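PDB 7PBG: FAD-binding oxidoreductase, which oxidises 4-alkylphenols such as 4-ethylphenol, using a covalently bound FAD as its cofactor. Local coordinates for residues G94-L99 / A478-A483; V47-E52 / A452-T457; H82-G87 / L104-K109. One frame throughout, in Å; residues are numbered along the deposited sequence.

How the interactions relate
Read from the N terminus, the chain first supplies 47-52, then the neighbouring pieces 82-87, 94-99 and 104-109, and only some 350 residues later 452-457 and 478-483. Interaction 2 closes a loop of about 400 residues, joining an N-terminal loop to helix 451-470. Interaction 3 closes a short one between strands 81-84 and 103-106, wholly within that span. Interaction 1 crosses both: its first segment lies in the loop between the two strands, its second beyond the helix. Val-481 CG1 packs 3.7 Å from Val-47 CG2, joining interactions 1 and 2, while Ser-95 packs on Gly-87, joining 1 and 3. The strand pair of the FAD-binding region is thereby linked to the C-terminal part of the fold.

Interaction 1: residues G94-L99 / A478-A483; sequences GSSPML and AHNVLA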
loop_
_atom_site.group_PDB
_atom_site.type_symbol
_atom_site.label_atom_id
_atom_site.label_comp_id
_atom_site.label_asym_id
_atom_site.label_seq_id
_atom_site.Cartn_x
_atom_site.Cartn_y
_atom_site.Cartn_z
ATOM N N GLY A 94 -6.235 9.215 23.175
ATOM C CA GLY A 94 -6.395 8.034 24.036
ATOM C C GLY A 94 -7.535 7.166 23.544
ATOM O O GLY A 94 -7.449 6.670 22.407
ATOM N N SER A 95 -8.531 6.906 24.387
ATOM C CA SER A 95 -9.756 6.145 24.026
ATOM C C SER A 95 -10.935 7.096 23.823
ATOM O O SER A 95 -12.054 6.621 23.614
ATOM C CB SER A 95 -10.054 5.122 25.084
ATOM O OG SER A 95 -10.147 5.754 26.358
ATOM N N SER A 96 -10.698 8.401 23.769
ATOM C CA SER A 96 -11.793 9.389 23.815
ATOM C C SER A 96 -12.411 9.498 22.427
ATOM O O SER A 96 -11.729 9.449 21.414
ATOM C CB SER A 96 -11.360 10.727 24.385
ATOM O OG SER A 96 -10.495 11.488 23.558
ATOM N N PRO A 97 -13.755 9.654 22.372
ATOM C CA PRO A 97 -14.473 9.860 21.126
ATOM C C PRO A 97 -14.405 11.325 20.712
ATOM O O PRO A 97 -14.100 12.201 21.520
ATOM C CB PRO A 97 -15.901 9.500 21.554
ATOM C CG PRO A 97 -15.979 10.051 22.934
ATOM C CD PRO A 97 -14.623 9.733 23.541
ATOM N N MET A 98 -14.745 11.569 19.458
ATOM C CA MET A 98 -14.843 12.920 18.904
ATOM C C MET A 98 -15.986 13.687 19.568
ATOM O O MET A 98 -15.795 14.930 19.835
ATOM C CB MET A 98 -15.099 12.890 17.399
ATOM C CG MET A 98 -13.878 12.508 16.594
ATOM S SD MET A 98 -12.512 13.656 16.780
ATOM C CE MET A 98 -13.204 15.190 16.193
ATOM N N LEU A 99 -17.118 13.036 19.765
ATOM C CA LEU A 99 -18.331 13.733 20.283
ATOM C C LEU A 99 -18.631 13.352 21.729
ATOM O O LEU A 99 -18.685 12.166 22.092
ATOM C CB LEU A 99 -19.536 13.353 19.436
ATOM C CG LEU A 99 -19.559 13.895 18.011
ATOM C CD1 LEU A 99 -20.853 13.435 17.360
ATOM C CD2 LEU A 99 -19.415 15.407 17.976
ATOM N N ALA A 478 -3.424 13.188 14.000
ATOM C CA ALA A 478 -3.672 14.292 14.943
ATOM C C ALA A 478 -4.706 13.913 15.993
ATOM O O ALA A 478 -5.662 13.200 15.700
ATOM C CB ALA A 478 -4.087 15.494 14.140
ATOM N N HIS A 479 -4.551 14.520 17.161
ATOM C CA HIS A 479 -5.510 14.463 18.271
ATOM C C HIS A 479 -6.908 14.868 17.786
ATOM O O HIS A 479 -7.041 15.797 16.916
ATOM C CB HIS A 479 -5.002 15.341 19.417
ATOM C CG HIS A 479 -5.700 15.134 20.715
ATOM N ND1 HIS A 479 -7.002 15.573 20.980
ATOM C CD2 HIS A 479 -5.266 14.557 21.855
ATOM C CE1 HIS A 479 -7.324 15.254 22.250
ATOM N NE2 HIS A 479 -6.248 14.665 22.822
ATOM N N ASN A 480 -7.915 14.219 18.342
ATOM C CA ASN A 480 -9.349 14.605 18.201
ATOM C C ASN A 480 -9.503 16.131 18.142
ATOM O O ASN A 480 -10.201 16.633 17.230
ATOM C CB ASN A 480 -10.204 14.136 19.373
ATOM C CG ASN A 480 -10.245 12.637 19.539
ATOM O OD1 ASN A 480 -9.718 11.893 18.695
ATOM N ND2 ASN A 480 -10.907 12.184 20.595
ATOM N N VAL A 481 -8.915 16.873 19.084
ATOM C CA VAL A 481 -9.226 18.331 19.210
ATOM C C VAL A 481 -8.635 19.094 18.032
ATOM O O VAL A 481 -9.060 20.211 17.768
ATOM C CB VAL A 481 -8.747 18.864 20.569
ATOM C CG1 VAL A 481 -7.226 18.962 20.634
ATOM C CG2 VAL A 481 -9.413 20.181 20.901
ATOM N N LEU A 482 -7.622 18.536 17.365
ATOM C CA LEU A 482 -6.910 19.186 16.226
ATOM C C LEU A 482 -7.497 18.805 14.866
ATOM O O LEU A 482 -7.056 19.402 13.833
ATOM C CB LEU A 482 -5.439 18.761 16.225
ATOM C CG LEU A 482 -4.618 19.134 17.447
ATOM C CD1 LEU A 482 -3.191 18.558 17.329
ATOM C CD2 LEU A 482 -4.616 20.646 17.713
ATOM N N ALA A 483 -8.401 17.825 14.813
ATOM C CA ALA A 483 -8.840 17.169 13.549
ATOM C C ALA A 483 -9.341 18.223 12.555
ATOM O O ALA A 483 -8.947 18.223 11.418
ATOM C CB ALA A 483 -9.912 16.159 13.849
HETATM O O HOH W 1 -11.475 9.619 18.117
#
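Asn-480 reaches from the 478-483 segment across to the backbone and side chains of Ser-96 and Met-98. Its CB meets the thioether of Met-98, with SD 3.5 Å from that CB. Because CG lies anti to the carbonyl carbon (chi1 -62°), the chain runs on past the sulfur, and Met-98 SD is still only 3.7 Å from Asn-480 CG. At the tip the two ends of the amide divide the polar work. Asn-480 ND2 donates to Ser-96 O at 3.0 Å with a fairly straight N-H...O angle of 160°. The acceptor lies almost in the amide plane of Asn-480, yet the nitrogen stands well above the carbonyl plane of Ser-96. Asn-480 OD1 accepts from a water at 2.9 Å, and the same water makes a weak bond to Ser-96 O.

The contact links two loops of a flavoprotein of the PCMH type: 94-99, between two strands of the FAD-binding region, and 478-483, which leads into helix 483-489 of the C-terminal region. Gly-94 itself touches the cofactor. Near the amide, Ser-96 OG lies 3.1 Å from Asn-480 ND2, but the angle is poor for a bond and the hydroxyl is instead paired with Gly-93 O.

Met-98 is bent at both chi2 and chi3, and its methyl turns toward the start of the helix. There CE sits 3.5 Å from Asn-480 O and 4.2 Å from Ala-483 CB. Asn-480 O also receives the backbone N-H of Ala-483, while Val-481 N donates to His-479 ND1 in the plane of the imidazole.

Interaction 2: residues V47-E52 / A452-T457; sequences VTDGDE and ASRKET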
loop_
_atom_site.group_PDB
_atom_site.type_symbol
_atom_site.label_atom_id
_atom_site.label_comp_id
_atom_site.label_asym_id
_atom_site.label_seq_id
_atom_site.Cartn_x
_atom_site.Cartn_y
_atom_site.Cartn_z
ATOM N N VAL A 47 -6.330 18.075 26.600
ATOM C CA VAL A 47 -5.930 19.500 26.545
ATOM C C VAL A 47 -7.204 20.355 26.716
ATOM O O VAL A 47 -7.155 21.572 26.435
ATOM C CB VAL A 47 -5.123 19.845 25.288
ATOM C CG1 VAL A 47 -3.751 19.170 25.295
ATOM C CG2 VAL A 47 -5.880 19.506 24.009
ATOM N N THR A 48 -8.310 19.724 27.104
ATOM C CA THR A 48 -9.601 20.419 27.365
ATOM C C THR A 48 -10.020 20.117 28.794
ATOM O O THR A 48 -9.554 19.103 29.355
ATOM C CB THR A 48 -10.665 20.017 26.328
ATOM O OG1 THR A 48 -10.785 18.600 26.313
ATOM C CG2 THR A 48 -10.361 20.497 24.928
ATOM N N ASP A 49 -10.951 20.911 29.338
ATOM C CA ASP A 49 -11.227 20.915 30.805
ATOM C C ASP A 49 -12.627 20.393 31.146
ATOM O O ASP A 49 -12.841 20.087 32.355
ATOM C CB ASP A 49 -11.056 22.317 31.390
ATOM C CG ASP A 49 -9.694 22.920 31.123
ATOM O OD1 ASP A 49 -8.698 22.172 31.141
ATOM O OD2 ASP A 49 -9.637 24.120 30.854
ATOM N N GLY A 50 -13.523 20.286 30.153
ATOM C CA GLY A 50 -14.970 20.077 30.360
ATOM C C GLY A 50 -15.424 18.691 29.920
ATOM O O GLY A 50 -14.645 17.704 30.038
ATOM N N ASP A 51 -16.638 18.615 29.371
ATOM C CA ASP A 51 -17.235 17.339 28.911
ATOM C C ASP A 51 -16.893 17.079 27.431
ATOM O O ASP A 51 -17.425 16.090 26.904
ATOM C CB ASP A 51 -18.725 17.323 29.234
ATOM C CG ASP A 51 -18.968 16.842 30.656
ATOM O OD1 ASP A 51 -17.980 16.458 31.333
ATOM O OD2 ASP A 51 -20.133 16.840 31.068
ATOM N N GLU A 52 -15.984 17.862 26.828
ATOM C CA GLU A 52 -15.450 17.569 25.468
ATOM C C GLU A 52 -14.842 16.165 25.442
ATOM O O GLU A 52 -14.091 15.824 26.415
ATOM C CB GLU A 52 -14.395 18.584 25.030
ATOM C CG GLU A 52 -14.874 20.011 25.139
ATOM C CD GLU A 52 -14.441 20.752 26.400
ATOM O OE1 GLU A 52 -14.299 20.130 27.490
ATOM O OE2 GLU A 52 -14.218 21.952 26.286
ATOM N N ALA A 452 -3.975 25.322 32.869
ATOM C CA ALA A 452 -3.120 26.352 32.232
ATOM C C ALA A 452 -2.145 25.650 31.290
ATOM O O ALA A 452 -1.878 26.178 30.203
ATOM C CB ALA A 452 -2.377 27.170 33.284
ATOM N N SER A 453 -1.609 24.506 31.697
ATOM C CA SER A 453 -0.601 23.763 30.899
ATOM C C SER A 453 -1.310 23.146 29.683
ATOM O O SER A 453 -0.725 23.181 28.580
ATOM C CB SER A 453 0.119 22.718 31.690
ATOM O OG SER A 453 1.162 22.153 30.910
ATOM N N ARG A 454 -2.530 22.646 29.876
ATOM C CA ARG A 454 -3.360 22.115 28.766
ATOM C C ARG A 454 -3.521 23.256 27.743
ATOM O O ARG A 454 -3.299 23.052 26.534
ATOM C CB ARG A 454 -4.720 21.616 29.261
ATOM C CG ARG A 454 -4.668 20.412 30.196
ATOM C CD ARG A 454 -6.087 20.099 30.642
ATOM N NE ARG A 454 -6.083 19.064 31.662
ATOM C CZ ARG A 454 -7.011 18.855 32.563
ATOM N NH1 ARG A 454 -8.139 19.553 32.561
ATOM N NH2 ARG A 454 -6.837 17.879 33.431
ATOM N N LYS A 455 -3.880 24.458 28.183
ATOM C CA LYS A 455 -4.195 25.560 27.228
ATOM C C LYS A 455 -2.927 25.985 26.490
ATOM O O LYS A 455 -2.987 26.187 25.248
ATOM C CB LYS A 455 -4.787 26.771 27.954
ATOM C CG LYS A 455 -4.947 28.000 27.069
ATOM C CD LYS A 455 -5.767 29.081 27.723
ATOM C CE LYS A 455 -5.340 30.475 27.311
ATOM N NZ LYS A 455 -5.395 30.648 25.846
ATOM N N GLU A 456 -1.799 26.076 27.192
ATOM C CA GLU A 456 -0.515 26.468 26.583
ATOM C C GLU A 456 -0.173 25.429 25.518
ATOM O O GLU A 456 0.269 25.817 24.452
ATOM C CB GLU A 456 0.620 26.565 27.600
ATOM C CG GLU A 456 0.564 27.830 28.462
ATOM C CD GLU A 456 0.353 29.106 27.663
ATOM O OE1 GLU A 456 -0.670 29.812 27.915
ATOM O OE2 GLU A 456 1.159 29.366 26.762
ATOM N N THR A 457 -0.378 24.152 25.829
ATOM C CA THR A 457 -0.032 23.064 24.882
ATOM C C THR A 457 -0.916 23.133 23.645
ATOM O O THR A 457 -0.399 23.010 22.529
ATOM C CB THR A 457 -0.130 21.706 25.565
ATOM O OG1 THR A 457 0.772 21.799 26.664
ATOM C CG2 THR A 457 0.263 20.566 24.649
HETATM O O HOH W 2 -10.694 19.345 34.157
#
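Val-47 lies against the root of Arg-454, where the two backbones come nearest each other. Val-47 CA is 3.6 Å from Arg-454 CB, so the loop backbone rests directly on the first carbon of the side chain. The Val-47 side chain touches the helix further on: its CB is 3.9 Å from Arg-454 O, and CG1 comes within 4.3 Å of Thr-457 CG2. The Thr-457 hydroxyl turns back on its own helix, OG1 donating to Ser-453 O at 2.8 Å, while the methyl meets Val-47. That oxygen also takes the N-H of Thr-457, and the two donors reach it from opposite faces of the carbonyl plane.

The other half of the contact is polar, and the exposed Asp-49 lies on its solvent side. Arg-454 leaves this packed root and runs extended from CG to NE, carrying its guanidinium to Asp-49, whose side chain it crosses at a slant. NH1 forms a salt bridge to Asp-49 OD1 at 3.0 Å, with an N-H...O angle of 156°. The carboxylate oxygen sits at the guanidinium edge, close to its plane, but is met on its anti side, and the two flat groups are turned 38° apart. It is thus a single-armed pairing rather than a flat two-bond one. NH1 also gives a bond to a water, which in turn donates to Asp-49 O at 2.9 Å, so the arm is tied to both side chain and backbone of one residue. NE is held elsewhere, by Thr-448 O.

Val-47, Arg-454 and Thr-457 all pack on Tyr-446 of strand 438-447, which places the contact at the helix-on-sheet layer of the FAD-linked oxidase C-terminal domain, where helix 451-470 lies on the large antiparallel sheet and the N-terminal loop packs beside it.

Interaction 3: residues H82-G87 / L104-K109; sequences HAFSGG and LLHLGK. With FAD (flavin-adenine dinucleotide), chain C.
Phe-84 and His-106 close a short parallel pairing between strands 81-84 and 103-106. Backbone bonds come first: Leu-105 N donates to His-82 O at 2.7 Å, Phe-84 N to Leu-105 O, and Leu-107 N to Phe-84 O, before a weak bond from Gly-108 N to Ser-85 O.

Among side chains, Phe-84 buries more surface than any other residue of the contact. Its CE1 lies 3.5 Å from His-106 CB and its CE2 3.9 Å from Leu-104 CB, while Leu-105 O sits over the ring centre. The phenyl and imidazole are nearly parallel but slid apart, with little overlap. An alanine in place of Phe-84 would probably open a gap between Leu-104 and His-106 and strip one face of the His-82 ring of the cover of Phe-84 CD2. On the other sheet face, Ala-83 CB meets Leu-105 CB at 4.0 Å.

Cofactor bonds form the third group. Ser-85 OG donates to FAD N7A at 2.7 Å. Gly-87 N reaches FAD O2A at 3.0 Å, almost straight, Gly-86 N joins it at 2.8 Å, and Ser-85 N adds a weak bond. Three backbone N-H groups thus converge on one phosphate oxygen, as in the pyrophosphate-binding turn of PCMH-type flavoproteins, and would partly offset its negative charge.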
loop_
_atom_site.group_PDB
_atom_site.type_symbol
_atom_site.label_atom_id
_atom_site.label_comp_id
_atom_site.label_asym_id
_atom_site.label_seq_id
_atom_site.Cartn_x
_atom_site.Cartn_y
_atom_site.Cartn_z
ATOM N N HIS A 82 -17.819 4.920 19.028
ATOM C CA HIS A 82 -16.352 5.010 18.789
ATOM C C HIS A 82 -15.810 3.670 19.190
ATOM O O HIS A 82 -15.948 3.283 20.399
ATOM C CB HIS A 82 -15.714 6.185 19.536
ATOM C CG HIS A 82 -14.223 6.209 19.438
ATOM N ND1 HIS A 82 -13.558 5.975 18.214
ATOM C CD2 HIS A 82 -13.280 6.461 20.371
ATOM C CE1 HIS A 82 -12.269 6.103 18.417
ATOM N NE2 HIS A 82 -12.060 6.376 19.760
ATOM N N ALA A 83 -15.287 2.951 18.204
ATOM C CA ALA A 83 -14.714 1.613 18.379
ATOM C C ALA A 83 -13.186 1.715 18.318
ATOM O O ALA A 83 -12.617 2.417 17.451
ATOM C CB ALA A 83 -15.241 0.715 17.307
ATOM N N PHE A 84 -12.533 0.983 19.184
ATOM C CA PHE A 84 -11.058 0.951 19.206
ATOM C C PHE A 84 -10.655 -0.403 19.735
ATOM O O PHE A 84 -11.472 -1.144 20.286
ATOM C CB PHE A 84 -10.511 2.095 20.075
ATOM C CG PHE A 84 -11.167 2.268 21.420
ATOM C CD1 PHE A 84 -10.815 1.493 22.529
ATOM C CD2 PHE A 84 -12.206 3.167 21.563
ATOM C CE1 PHE A 84 -11.473 1.651 23.738
ATOM C CE2 PHE A 84 -12.863 3.308 22.773
ATOM C CZ PHE A 84 -12.494 2.563 23.859
ATOM N N SER A 85 -9.394 -0.700 19.525
ATOM C CA SER A 85 -8.797 -1.995 19.876
ATOM C C SER A 85 -8.308 -1.990 21.316
ATOM O O SER A 85 -8.842 -2.786 22.120
ATOM C CB SER A 85 -7.742 -2.327 18.878
ATOM O OG SER A 85 -8.326 -2.499 17.616
ATOM N N GLY A 86 -7.234 -1.251 21.591
ATOM C CA GLY A 86 -6.652 -1.105 22.926
ATOM C C GLY A 86 -7.103 0.182 23.589
ATOM O O GLY A 86 -7.172 0.206 24.843
ATOM N N GLY A 87 -7.383 1.214 22.806
ATOM C CA GLY A 87 -7.764 2.531 23.351
ATOM C C GLY A 87 -6.610 3.267 24.022
ATOM O O GLY A 87 -6.857 4.085 24.906
ATOM N N LEU A 104 -18.736 4.058 23.691
ATOM C CA LEU A 104 -17.405 3.510 23.312
ATOM C C LEU A 104 -17.494 1.992 23.193
ATOM O O LEU A 104 -18.178 1.330 24.067
ATOM C CB LEU A 104 -16.404 3.934 24.365
ATOM C CG LEU A 104 -16.460 5.416 24.757
ATOM C CD1 LEU A 104 -15.333 5.725 25.714
ATOM C CD2 LEU A 104 -16.360 6.312 23.542
ATOM N N LEU A 105 -16.860 1.441 22.149
ATOM C CA LEU A 105 -16.729 -0.024 22.004
ATOM C C LEU A 105 -15.258 -0.348 22.241
ATOM O O LEU A 105 -14.484 -0.116 21.360
ATOM C CB LEU A 105 -17.161 -0.505 20.615
ATOM C CG LEU A 105 -18.657 -0.636 20.378
ATOM C CD1 LEU A 105 -19.432 0.590 20.818
ATOM C CD2 LEU A 105 -18.950 -1.009 18.929
ATOM N N HIS A 106 -14.915 -0.920 23.392
ATOM C CA HIS A 106 -13.545 -1.418 23.626
ATOM C C HIS A 106 -13.492 -2.890 23.199
ATOM O O HIS A 106 -13.737 -3.770 24.024
ATOM C CB HIS A 106 -13.146 -1.151 25.062
ATOM C CG HIS A 106 -11.776 -1.616 25.372
ATOM N ND1 HIS A 106 -11.363 -1.829 26.637
ATOM C CD2 HIS A 106 -10.781 -1.994 24.559
ATOM C CE1 HIS A 106 -10.121 -2.296 26.612
ATOM N NE2 HIS A 106 -9.739 -2.390 25.352
ATOM N N LEU A 107 -13.135 -3.115 21.943
ATOM C CA LEU A 107 -13.115 -4.450 21.337
ATOM C C LEU A 107 -12.081 -5.326 22.024
ATOM O O LEU A 107 -12.331 -6.513 22.138
ATOM C CB LEU A 107 -12.865 -4.357 19.830
ATOM C CG LEU A 107 -14.150 -4.254 19.004
ATOM C CD1 LEU A 107 -14.752 -2.882 19.081
ATOM C CD2 LEU A 107 -13.919 -4.694 17.572
ATOM N N GLY A 108 -10.931 -4.747 22.381
ATOM C CA GLY A 108 -9.778 -5.542 22.789
ATOM C C GLY A 108 -9.964 -6.148 24.177
ATOM O O GLY A 108 -9.200 -7.051 24.509
ATOM N N LYS A 109 -10.901 -5.670 24.987
ATOM C CA LYS A 109 -11.099 -6.210 26.358
ATOM C C LYS A 109 -11.318 -7.728 26.235
ATOM O O LYS A 109 -10.652 -8.486 26.988
ATOM C CB LYS A 109 -12.269 -5.479 27.036
ATOM C CG LYS A 109 -12.678 -6.006 28.414
ATOM C CD LYS A 109 -12.295 -5.190 29.597
ATOM C CE LYS A 109 -12.394 -5.972 30.898
ATOM N NZ LYS A 109 -13.718 -5.806 31.534
HETATM P PA FAD C . -6.291 2.197 19.535
HETATM O O1A FAD C . -6.422 3.326 20.505
HETATM O O2A FAD C . -6.995 0.898 19.841
HETATM O O5B FAD C . -6.801 2.700 18.139
HETATM C C5B FAD C . -6.435 3.970 17.619
HETATM C C4B FAD C . -7.544 4.427 16.703
HETATM O O4B FAD C . -7.666 3.533 15.558
HETATM C C3B FAD C . -8.956 4.443 17.311
HETATM O O3B FAD C . -9.183 5.631 18.065
HETATM C C2B FAD C . -9.849 4.251 16.075
HETATM O O2B FAD C . -10.007 5.493 15.415
HETATM C C1B FAD C . -9.025 3.263 15.257
HETATM N N9A FAD C . -9.286 1.877 15.546
HETATM C C8A FAD C . -8.541 1.074 16.350
HETATM N N7A FAD C . -9.008 -0.139 16.403
HETATM C C5A FAD C . -10.155 -0.118 15.645
HETATM C C6A FAD C . -11.058 -1.122 15.283
HETATM N N6A FAD C . -10.988 -2.375 15.751
HETATM N N1A FAD C . -12.091 -0.760 14.488
HETATM C C2A FAD C . -12.147 0.516 14.027
HETATM N N3A FAD C . -11.330 1.531 14.275
HETATM C C4A FAD C . -10.341 1.139 15.104
HETATM N N1 FAD C . 2.731 5.578 17.817
HETATM C C2 FAD C . 3.347 4.967 16.821
HETATM O O2 FAD C . 2.711 4.579 15.808
HETATM N N3 FAD C . 4.657 4.659 16.886
HETATM C C4 FAD C . 5.450 5.033 17.933
HETATM O O4 FAD C . 6.637 4.658 17.973
HETATM C C4X FAD C . 4.859 5.717 18.979
HETATM N N5 FAD C . 5.622 6.088 19.972
HETATM C C5X FAD C . 5.006 6.755 21.003
HETATM C C6 FAD C . 5.798 7.142 22.092
HETATM C C7 FAD C . 5.257 7.766 23.200
HETATM C C7M FAD C . 6.154 8.149 24.359
HETATM C C8 FAD C . 3.866 8.003 23.225
HETATM C C8M FAD C . 3.232 8.678 24.403
HETATM C C9 FAD C . 3.081 7.658 22.144
HETATM C C9A FAD C . 3.617 7.013 21.013
HETATM N N10 FAD C . 2.844 6.597 19.933
HETATM C C10 FAD C . 3.443 5.921 18.880
HETATM C "C1'" FAD C . 1.367 6.759 19.912
HETATM C "C2'" FAD C . 0.614 5.564 20.518
HETATM O "O2'" FAD C . 1.256 5.107 21.757
HETATM C "C3'" FAD C . 0.527 4.314 19.617
HETATM O "O3'" FAD C . 0.232 4.690 18.294
HETATM C "C4'" FAD C . -0.483 3.247 20.058
HETATM O "O4'" FAD C . -0.109 1.967 19.526
HETATM C "C5'" FAD C . -1.878 3.603 19.619
HETATM O "O5'" FAD C . -2.867 3.106 20.531
HETATM P P FAD C . -3.549 1.678 20.323
HETATM O O1P FAD C . -4.127 1.243 21.636
HETATM O O2P FAD C . -2.520 0.807 19.677
HETATM O O3P FAD C . -4.726 1.954 19.275
#